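Local coordinates for protein ribonuclease J (Methanolobus psychrophilus R15, PDB 5HAB) that degrades RNA as an exoribonuclease of the metallo-beta-lactamase and beta-CASP family, probably cutting from the 5' end with the help of bound metal ions, at residues R273-S276 against I277-F280; D415-E418 against L419-L423; Y441-M444 against A445-A448. The protein carries 1 engineered substitution. All blocks are in the same frame, centred on the assembly; numbering follows the deposited sequence.

Interaction 1: R273-S276 against I277-F280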
ATOM      1  N   ARG B 273       4.446  19.853  22.855  1.00 47.65           N
ATOM      2  CA  ARG B 273       5.201  20.007  21.623  1.00 58.56           C
ATOM      3  C   ARG B 273       5.616  21.460  21.409  1.00 48.48           C
ATOM      4  O   ARG B 273       6.791  21.750  21.162  1.00 49.88           O
ATOM      5  CB  ARG B 273       4.376  19.524  20.431  1.00 44.34           C
ATOM      6  CG  ARG B 273       5.083  19.681  19.105  1.00 48.51           C
ATOM      7  CD  ARG B 273       6.035  18.535  18.873  1.00 39.49           C
ATOM      8  NE  ARG B 273       5.338  17.374  18.333  1.00 48.93           N
ATOM      9  CZ  ARG B 273       4.974  16.329  19.062  1.00 45.81           C
ATOM     10  NH1 ARG B 273       5.255  16.303  20.355  1.00 41.07           N
ATOM     11  NH2 ARG B 273       4.339  15.309  18.506  1.00 26.34           N
ATOM     12  N   VAL B 274       4.641  22.363  21.488  1.00 45.35           N
ATOM     13  CA  VAL B 274       4.884  23.793  21.323  1.00 47.31           C
ATOM     14  C   VAL B 274       5.915  24.285  22.337  1.00 49.47           C
ATOM     15  O   VAL B 274       6.820  25.056  22.000  1.00 51.89           O
ATOM     16  CB  VAL B 274       3.579  24.593  21.450  1.00 41.95           C
ATOM     17  CG1 VAL B 274       3.869  26.089  21.456  1.00 58.21           C
ATOM     18  CG2 VAL B 274       2.621  24.240  20.321  1.00 42.59           C
ATOM     19  N   ASN B 275       5.774  23.817  23.574  1.00 34.69           N
ATOM     20  CA  ASN B 275       6.715  24.118  24.644  1.00 41.87           C
ATOM     21  C   ASN B 275       8.133  23.752  24.220  1.00 50.82           C
ATOM     22  O   ASN B 275       9.045  24.601  24.236  1.00 46.25           O
ATOM     23  CB  ASN B 275       6.326  23.363  25.922  1.00 35.50           C
ATOM     24  CG  ASN B 275       7.075  23.857  27.146  1.00 45.82           C
ATOM     25  OD1 ASN B 275       7.196  25.062  27.368  1.00 67.39           O
ATOM     26  ND2 ASN B 275       7.579  22.926  27.951  1.00 46.42           N
ATOM     27  N   SER B 276       8.305  22.485  23.838  1.00 43.60           N
ATOM     28  CA  SER B 276       9.589  22.004  23.344  1.00 38.73           C
ATOM     29  C   SER B 276      10.129  22.927  22.260  1.00 36.67           C
ATOM     30  O   SER B 276      11.301  23.311  22.290  1.00 47.87           O
ATOM     31  CB  SER B 276       9.466  20.578  22.805  1.00 39.05           C
ATOM     32  OG  SER B 276       9.373  19.641  23.863  1.00 39.50           O
ATOM     33  N   ILE B 277       9.264  23.310  21.327  1.00 33.64           N
ATOM     34  CA  ILE B 277       9.688  24.149  20.216  1.00 36.31           C
ATOM     35  C   ILE B 277      10.212  25.504  20.686  1.00 52.39           C
ATOM     36  O   ILE B 277      11.267  25.945  20.222  1.00 65.50           O
ATOM     37  CB  ILE B 277       8.558  24.342  19.202  1.00 30.62           C
ATOM     38  CG1 ILE B 277       8.124  22.990  18.636  1.00 44.02           C
ATOM     39  CG2 ILE B 277       9.011  25.247  18.070  1.00 35.00           C
ATOM     40  CD1 ILE B 277       6.894  23.061  17.775  1.00 35.64           C
ATOM     41  N   VAL B 278       9.510  26.165  21.605  1.00 48.00           N
ATOM     42  CA  VAL B 278       9.964  27.496  22.018  1.00 57.05           C
ATOM     43  C   VAL B 278      11.266  27.385  22.819  1.00 55.46           C
ATOM     44  O   VAL B 278      12.152  28.243  22.687  1.00 52.52           O
ATOM     45  CB  VAL B 278       8.870  28.280  22.801  1.00 53.42           C
ATOM     46  CG1 VAL B 278       7.608  28.422  21.955  1.00 44.28           C
ATOM     47  CG2 VAL B 278       8.561  27.641  24.141  1.00 55.67           C
ATOM     48  N   GLN B 279      11.406  26.323  23.613  1.00 48.38           N
ATOM     49  CA  GLN B 279      12.681  26.084  24.295  1.00 56.78           C
ATOM     50  C   GLN B 279      13.832  25.921  23.290  1.00 59.53           C
ATOM     51  O   GLN B 279      14.921  26.478  23.475  1.00 63.77           O
ATOM     52  CB  GLN B 279      12.601  24.858  25.204  1.00 60.62           C
ATOM     53  CG  GLN B 279      11.696  25.044  26.410  1.00 74.59           C
ATOM     54  CD  GLN B 279      11.642  23.809  27.294  1.00 91.56           C
ATOM     55  OE1 GLN B 279      11.896  22.691  26.839  1.00 70.66           O
ATOM     56  NE2 GLN B 279      11.316  24.007  28.568  1.00 84.23           N
ATOM     57  N   PHE B 280      13.593  25.147  22.235  1.00 53.94           N
ATOM     58  CA  PHE B 280      14.601  24.963  21.196  1.00 58.72           C
ATOM     59  C   PHE B 280      14.937  26.279  20.509  1.00 64.71           C
ATOM     60  O   PHE B 280      16.087  26.510  20.137  1.00 51.99           O
ATOM     61  CB  PHE B 280      14.128  23.944  20.161  1.00 35.64           C
ATOM     62  CG  PHE B 280      13.959  22.568  20.715  1.00 41.36           C
ATOM     63  CD1 PHE B 280      14.753  22.132  21.765  1.00 38.09           C
ATOM     64  CD2 PHE B 280      13.008  21.708  20.193  1.00 41.52           C
ATOM     65  CE1 PHE B 280      14.601  20.861  22.283  1.00 52.52           C
ATOM     66  CE2 PHE B 280      12.851  20.436  20.707  1.00 42.57           C
ATOM     67  CZ  PHE B 280      13.646  20.014  21.754  1.00 37.65           C
TER
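I277 N donates to R273 O at 2.9 Å, and three more backbone bonds of the same i to i+4 kind follow. They run from V278 N to V274 O, from Q279 N to N275 O, and from F280 N to S276 O. This is regular alpha helix in the middle of 271-283, the helix that follows strand 262-266 of the parallel beta-CASP sheet. The bond to N275 O is the straightest, with an N-H...O angle of 171°.

The polar ends of two side chains are held outside this stretch. R273 bends at its second and third torsions. Its NH1 makes a salt bridge with E241, and its NH2 is bonded to H406. S276 OG is bonded to ND1 of H245, on helix 241-253.

Side chains of successive turns also meet. I277 extends back along the helix. Its CG1 is 3.1 Å from R273 O, and its CD1 ends 4.1 Å from R273 CG, at the start of the arginine chain. I277 also packs on V264, L339 and V341, which puts this side of the helix on the sheet. V274 CG1 and V278 CG1 touch loosely at 4.4 Å. On the outer side, the amides of N275 and Q279 are 45° apart in plane. N275 ND2 is 3.9 Å from Q279 NE2.

F280 closes the stretch. Its CG stands anti to its own carbonyl carbon, chi1 -65°, which turns the ring back over the preceding turn. The ring also meets that of H245, and a bound sulfate, probably from the crystallisation liquor, lies about 4 Å from the side chain. S276 O sits over one face of the F280 ring, offset toward the rim, with CD2 as its nearest ring atom at 3.1 Å.

Interaction 2: D415-E418 against L419-L423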
ATOM      1  N   ASP B 415       0.256  -1.534  25.133  1.00 29.39           N
ATOM      2  CA  ASP B 415      -0.272  -0.585  26.105  1.00 40.40           C
ATOM      3  C   ASP B 415      -1.674  -1.017  26.538  1.00 36.00           C
ATOM      4  O   ASP B 415      -2.002  -1.020  27.729  1.00 37.47           O
ATOM      5  CB  ASP B 415      -0.297   0.825  25.519  1.00 30.22           C
ATOM      6  CG  ASP B 415       1.082   1.305  25.117  1.00 36.36           C
ATOM      7  OD1 ASP B 415       1.989   1.274  25.972  1.00 44.56           O
ATOM      8  OD2 ASP B 415       1.265   1.701  23.943  1.00 40.19           O
ATOM      9  N   HIS B 416      -2.492  -1.407  25.565  1.00 29.90           N
ATOM     10  CA  HIS B 416      -3.824  -1.930  25.861  1.00 28.30           C
ATOM     11  C   HIS B 416      -3.751  -3.236  26.626  1.00 33.60           C
ATOM     12  O   HIS B 416      -4.571  -3.492  27.504  1.00 29.16           O
ATOM     13  CB  HIS B 416      -4.626  -2.120  24.577  1.00 20.79           C
ATOM     14  CG  HIS B 416      -5.214  -0.852  24.049  1.00 31.94           C
ATOM     15  ND1 HIS B 416      -6.148  -0.122  24.754  1.00 28.29           N
ATOM     16  CD2 HIS B 416      -5.003  -0.181  22.891  1.00 30.17           C
ATOM     17  CE1 HIS B 416      -6.488   0.944  24.052  1.00 26.71           C
ATOM     18  NE2 HIS B 416      -5.810   0.932  22.917  1.00 31.06           N
ATOM     19  N   TRP B 417      -2.764  -4.058  26.288  1.00 35.22           N
ATOM     20  CA  TRP B 417      -2.525  -5.321  26.977  1.00 34.82           C
ATOM     21  C   TRP B 417      -2.312  -5.089  28.475  1.00 39.14           C
ATOM     22  O   TRP B 417      -2.982  -5.693  29.326  1.00 48.23           O
ATOM     23  CB  TRP B 417      -1.314  -6.022  26.355  1.00 38.78           C
ATOM     24  CG  TRP B 417      -0.947  -7.324  26.975  1.00 35.41           C
ATOM     25  CD1 TRP B 417       0.030  -7.546  27.897  1.00 46.30           C
ATOM     26  CD2 TRP B 417      -1.526  -8.600  26.686  1.00 37.69           C
ATOM     27  NE1 TRP B 417       0.085  -8.881  28.217  1.00 41.76           N
ATOM     28  CE2 TRP B 417      -0.861  -9.550  27.488  1.00 35.80           C
ATOM     29  CE3 TRP B 417      -2.549  -9.030  25.838  1.00 39.63           C
ATOM     30  CZ2 TRP B 417      -1.184 -10.904  27.463  1.00 35.70           C
ATOM     31  CZ3 TRP B 417      -2.868 -10.376  25.814  1.00 50.20           C
ATOM     32  CH2 TRP B 417      -2.188 -11.296  26.621  1.00 44.40           C
ATOM     33  N   GLU B 418      -1.394  -4.184  28.794  1.00 38.80           N
ATOM     34  CA  GLU B 418      -1.079  -3.894  30.185  1.00 39.17           C
ATOM     35  C   GLU B 418      -2.230  -3.183  30.904  1.00 39.86           C
ATOM     36  O   GLU B 418      -2.480  -3.439  32.085  1.00 48.98           O
ATOM     37  CB  GLU B 418       0.208  -3.072  30.268  1.00 40.22           C
ATOM     38  CG  GLU B 418       1.421  -3.841  29.747  1.00 60.23           C
ATOM     39  CD  GLU B 418       2.740  -3.284  30.242  1.00 90.92           C
ATOM     40  OE1 GLU B 418       3.787  -3.905  29.957  1.00 65.61           O
ATOM     41  OE2 GLU B 418       2.732  -2.233  30.922  1.00 95.96           O
ATOM     42  N   LEU B 419      -2.936  -2.304  30.201  1.00 35.33           N
ATOM     43  CA  LEU B 419      -4.118  -1.659  30.778  1.00 40.82           C
ATOM     44  C   LEU B 419      -5.140  -2.721  31.181  1.00 41.80           C
ATOM     45  O   LEU B 419      -5.721  -2.677  32.269  1.00 40.89           O
ATOM     46  CB  LEU B 419      -4.745  -0.671  29.792  1.00 33.63           C
ATOM     47  CG  LEU B 419      -6.048  -0.007  30.255  1.00 39.41           C
ATOM     48  CD1 LEU B 419      -5.813   0.835  31.495  1.00 38.05           C
ATOM     49  CD2 LEU B 419      -6.657   0.838  29.152  1.00 28.75           C
ATOM     50  N   LEU B 420      -5.344  -3.678  30.284  1.00 38.94           N
ATOM     51  CA  LEU B 420      -6.275  -4.768  30.507  1.00 37.06           C
ATOM     52  C   LEU B 420      -5.833  -5.600  31.708  1.00 46.86           C
ATOM     53  O   LEU B 420      -6.662  -6.056  32.494  1.00 46.43           O
ATOM     54  CB  LEU B 420      -6.373  -5.634  29.250  1.00 40.05           C
ATOM     55  CG  LEU B 420      -7.757  -6.089  28.802  1.00 43.43           C
ATOM     56  CD1 LEU B 420      -8.737  -4.936  28.901  1.00 28.23           C
ATOM     57  CD2 LEU B 420      -7.686  -6.587  27.372  1.00 31.26           C
ATOM     58  N   ARG B 421      -4.523  -5.775  31.869  1.00 39.45           N
ATOM     59  CA  ARG B 421      -4.026  -6.573  32.989  1.00 51.24           C
ATOM     60  C   ARG B 421      -4.114  -5.822  34.316  1.00 49.30           C
ATOM     61  O   ARG B 421      -4.226  -6.437  35.376  1.00 50.49           O
ATOM     62  CB  ARG B 421      -2.577  -7.003  32.747  1.00 49.18           C
ATOM     63  CG  ARG B 421      -2.401  -8.090  31.696  1.00 73.63           C
ATOM     64  CD  ARG B 421      -1.013  -8.735  31.773  1.00 71.73           C
ATOM     65  NE  ARG B 421      -0.441  -8.705  33.120  1.00 81.76           N
ATOM     66  CZ  ARG B 421       0.509  -7.858  33.508  1.00 80.07           C
ATOM     67  NH1 ARG B 421       0.995  -6.969  32.651  1.00 76.84           N
ATOM     68  NH2 ARG B 421       0.969  -7.899  34.751  1.00 72.50           N
ATOM     69  N   MET B 422      -4.105  -4.496  34.257  1.00 43.00           N
ATOM     70  CA  MET B 422      -4.186  -3.698  35.472  1.00 38.15           C
ATOM     71  C   MET B 422      -5.626  -3.509  35.953  1.00 46.66           C
ATOM     72  O   MET B 422      -5.931  -3.738  37.124  1.00 42.38           O
ATOM     73  CB  MET B 422      -3.520  -2.338  35.249  1.00 48.42           C
ATOM     74  CG  MET B 422      -2.000  -2.409  35.199  1.00 54.26           C
ATOM     75  SD  MET B 422      -1.210  -0.791  35.085  1.00 53.87           S
ATOM     76  CE  MET B 422      -1.678  -0.301  33.427  1.00 57.84           C
ATOM     77  N   LEU B 423      -6.512  -3.102  35.052  1.00 36.77           N
ATOM     78  CA  LEU B 423      -7.887  -2.811  35.439  1.00 43.98           C
ATOM     79  C   LEU B 423      -8.710  -4.077  35.644  1.00 38.74           C
ATOM     80  O   LEU B 423      -9.727  -4.049  36.338  1.00 39.31           O
ATOM     81  CB  LEU B 423      -8.557  -1.919  34.393  1.00 36.70           C
ATOM     82  CG  LEU B 423      -8.150  -0.446  34.432  1.00 42.99           C
ATOM     83  CD1 LEU B 423      -8.865   0.340  33.340  1.00 30.96           C
ATOM     84  CD2 LEU B 423      -8.449   0.136  35.807  1.00 35.99           C
TER
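W417 overlaps the aliphatic part of R421, one helical turn on. The indole NE1 is 3.7 Å from R421 CD, which approaches the ring obliquely. The indole and guanidinium planes are 40° apart, and it is the CD methylene that touches the indole. R421 runs nearly straight as far as CD and then bends at its third torsion, 29°. The bend brings its guanidinium group round beside E418, whose CG lies at the edge of that group, 4.3 Å from NH1. The carboxylate of E418 does not reach the arginine; OE1 and NH1 are 4.9 Å apart. W417 also faces the second subunit, where R400 makes a cation-pi contact with it and E257 takes a weak hydrogen bond from NE1.

M422 curls back over E418 O. Its CG is 3.3 Å from that oxygen, and a bend at its third torsion returns CE to 3.5 Å from it. Beyond E418, M422 reaches F211 and L214 on helix 211-220.

Four i to i+4 backbone bonds hold the turns together. Those of L419 N to D415 O and L420 N to H416 O are fairly straight. The bond of M422 N to E418 O is more bent, 136° at the hydrogen, and M422 N has a second, weak bond to L419 O.

L420 faces helix 435-447. H416, L419 and L423 lie on strand 222-228, which places the helix against the sheet; strand 427-431 follows, parallel to 222-228. A helix layer on the outside of a sheet is typical of the alpha-beta/beta-alpha fold of metallo-beta-lactamases.

Interaction 3: Y441-M444 against A445-A448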
ATOM      1  N   TYR B 441      -8.824  -4.568  18.148  1.00 25.47           N
ATOM      2  CA  TYR B 441      -8.889  -4.586  19.603  1.00 26.59           C
ATOM      3  C   TYR B 441      -9.422  -5.926  20.093  1.00 22.28           C
ATOM      4  O   TYR B 441      -8.909  -6.487  21.058  1.00 28.75           O
ATOM      5  CB  TYR B 441      -9.768  -3.454  20.167  1.00 19.77           C
ATOM      6  CG  TYR B 441      -9.678  -3.429  21.674  1.00 21.88           C
ATOM      7  CD1 TYR B 441     -10.499  -4.238  22.458  1.00 24.73           C
ATOM      8  CD2 TYR B 441      -8.724  -2.651  22.312  1.00 29.67           C
ATOM      9  CE1 TYR B 441     -10.384  -4.251  23.838  1.00 29.79           C
ATOM     10  CE2 TYR B 441      -8.615  -2.641  23.691  1.00 33.06           C
ATOM     11  CZ  TYR B 441      -9.444  -3.448  24.447  1.00 24.82           C
ATOM     12  OH  TYR B 441      -9.324  -3.457  25.815  1.00 29.93           O
ATOM     13  N   ILE B 442     -10.447  -6.426  19.412  1.00 22.66           N
ATOM     14  CA  ILE B 442     -11.122  -7.664  19.777  1.00 24.27           C
ATOM     15  C   ILE B 442     -10.139  -8.821  19.763  1.00 32.78           C
ATOM     16  O   ILE B 442     -10.143  -9.649  20.675  1.00 28.19           O
ATOM     17  CB  ILE B 442     -12.309  -7.941  18.828  1.00 28.09           C
ATOM     18  CG1 ILE B 442     -13.506  -7.054  19.182  1.00 30.22           C
ATOM     19  CG2 ILE B 442     -12.690  -9.425  18.837  1.00 27.31           C
ATOM     20  CD1 ILE B 442     -14.575  -7.030  18.118  1.00 25.87           C
ATOM     21  N   GLN B 443      -9.290  -8.878  18.737  1.00 26.24           N
ATOM     22  CA  GLN B 443      -8.314  -9.973  18.680  1.00 34.51           C
ATOM     23  C   GLN B 443      -7.313  -9.883  19.840  1.00 41.10           C
ATOM     24  O   GLN B 443      -7.016 -10.897  20.516  1.00 28.54           O
ATOM     25  CB  GLN B 443      -7.596  -9.985  17.329  1.00 26.13           C
ATOM     26  CG  GLN B 443      -8.539 -10.387  16.195  1.00 39.77           C
ATOM     27  CD  GLN B 443      -7.876 -10.416  14.836  1.00 45.75           C
ATOM     28  OE1 GLN B 443      -7.278  -9.433  14.395  1.00 44.59           O
ATOM     29  NE2 GLN B 443      -7.985 -11.554  14.156  1.00 49.57           N
ATOM     30  N   MET B 444      -6.817  -8.674  20.092  1.00 29.67           N
ATOM     31  CA  MET B 444      -5.959  -8.481  21.265  1.00 27.00           C
ATOM     32  C   MET B 444      -6.635  -8.929  22.580  1.00 36.37           C
ATOM     33  O   MET B 444      -6.038  -9.646  23.382  1.00 30.54           O
ATOM     34  CB  MET B 444      -5.527  -7.016  21.367  1.00 28.03           C
ATOM     35  CG  MET B 444      -4.536  -6.716  22.485  1.00 28.77           C
ATOM     36  SD  MET B 444      -5.289  -6.505  24.119  1.00 33.37           S
ATOM     37  CE  MET B 444      -6.431  -5.165  23.798  1.00 30.27           C
ATOM     38  N   ALA B 445      -7.882  -8.516  22.791  1.00 29.81           N
ATOM     39  CA  ALA B 445      -8.588  -8.812  24.035  1.00 30.56           C
ATOM     40  C   ALA B 445      -8.859 -10.303  24.177  1.00 30.96           C
ATOM     41  O   ALA B 445      -8.812 -10.845  25.282  1.00 35.22           O
ATOM     42  CB  ALA B 445      -9.896  -8.028  24.111  1.00 23.07           C
ATOM     43  N   GLU B 446      -9.150 -10.964  23.061  1.00 28.01           N
ATOM     44  CA  GLU B 446      -9.300 -12.417  23.077  1.00 34.31           C
ATOM     45  C   GLU B 446      -8.000 -13.071  23.525  1.00 34.37           C
ATOM     46  O   GLU B 446      -8.025 -14.019  24.312  1.00 34.84           O
ATOM     47  CB  GLU B 446      -9.717 -12.949  21.703  1.00 31.22           C
ATOM     48  CG  GLU B 446     -11.143 -12.590  21.304  1.00 27.18           C
ATOM     49  CD  GLU B 446     -11.482 -13.028  19.889  1.00 26.86           C
ATOM     50  OE1 GLU B 446     -12.665 -13.314  19.618  1.00 31.45           O
ATOM     51  OE2 GLU B 446     -10.568 -13.071  19.042  1.00 33.05           O
ATOM     52  N   ASP B 447      -6.862 -12.561  23.053  1.00 32.00           N
ATOM     53  CA  ASP B 447      -5.583 -13.078  23.558  1.00 27.96           C
ATOM     54  C   ASP B 447      -5.471 -12.886  25.074  1.00 38.77           C
ATOM     55  O   ASP B 447      -4.827 -13.677  25.754  1.00 38.29           O
ATOM     56  CB  ASP B 447      -4.396 -12.407  22.865  1.00 27.50           C
ATOM     57  CG  ASP B 447      -4.233 -12.848  21.429  1.00 35.23           C
ATOM     58  OD1 ASP B 447      -4.866 -13.851  21.038  1.00 39.06           O
ATOM     59  OD2 ASP B 447      -3.468 -12.187  20.691  1.00 53.81           O
ATOM     60  N   ALA B 448      -6.117 -11.850  25.602  1.00 31.64           N
ATOM     61  CA  ALA B 448      -6.033 -11.548  27.027  1.00 35.13           C
ATOM     62  C   ALA B 448      -7.055 -12.351  27.833  1.00 33.26           C
ATOM     63  O   ALA B 448      -7.173 -12.170  29.042  1.00 43.36           O
ATOM     64  CB  ALA B 448      -6.229 -10.055  27.272  1.00 25.77           C
TER
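The Y441 ring meets the methyl group of A445 obliquely, with CE1 3.8 Å from CB. Over one face of the ring lies M444 CE, 3.3 Å above the plane and offset toward the rim. The ring also packs edge-to-face with that of H416 from helix 413-423. Y441 has CG anti to its backbone N, chi1 -174°, and this swings the ring along the helix toward both A445 and M444.

M444 is sharply folded. Bends at its second and third torsions bring SD back to 3.5 Å from A445 N. CE is thereby left over the tyrosine.

The E446 side chain is extended and crosses I442 obliquely. Its carboxylate carbon CD is 3.9 Å from I442 CG2, and its CG rests 3.2 Å from I442 O. The charged end is held from outside: R460 of the third subunit makes a salt bridge with OE2. I442 packs on I435 of that third subunit, so this side of the helix takes part in the assembly.

All of this is built on the last turns of helix 435-447, which follows strand 427-431, an edge strand of the metallo-beta-lactamase part of the chain. Y441 lies against V428 and P430 of that strand. I442 and A445 touch L456, beyond the helix end.

The backbone bonds A445 N to Y441 O, E446 N to I442 O and D447 N to Q443 O are all close to 160° at the hydrogen. The carboxylate carbon of D447 folds back to 3.5 Å from Q443 O. The helix ends at D447. Beyond it the bond from A448 N to M444 O is weak, 3.1 Å long and bent to 131°, and A448 N has another weak bond, to A445 O.

The three contacts come in series along the chain, without nesting or crossing. Each closes only single helical turns. Interaction 1 comes first, on helix 271-283 of the beta-CASP part. It stands apart, its centre about 32 Å from that of interaction 2. The chain then completes the parallel sheet and returns to the metallo-beta-lactamase part. Interaction 2 lies there on helix 413-423. Strand 427-431 leads on to helix 435-447 and interaction 3. These last two helices touch. L420 CD1 is 3.5 Å from Y441 OH, H416 CB meets M444 CE, and the W417 ring reaches A448. Helix 413-423 also meets the second subunit, and 435-447 meets the third.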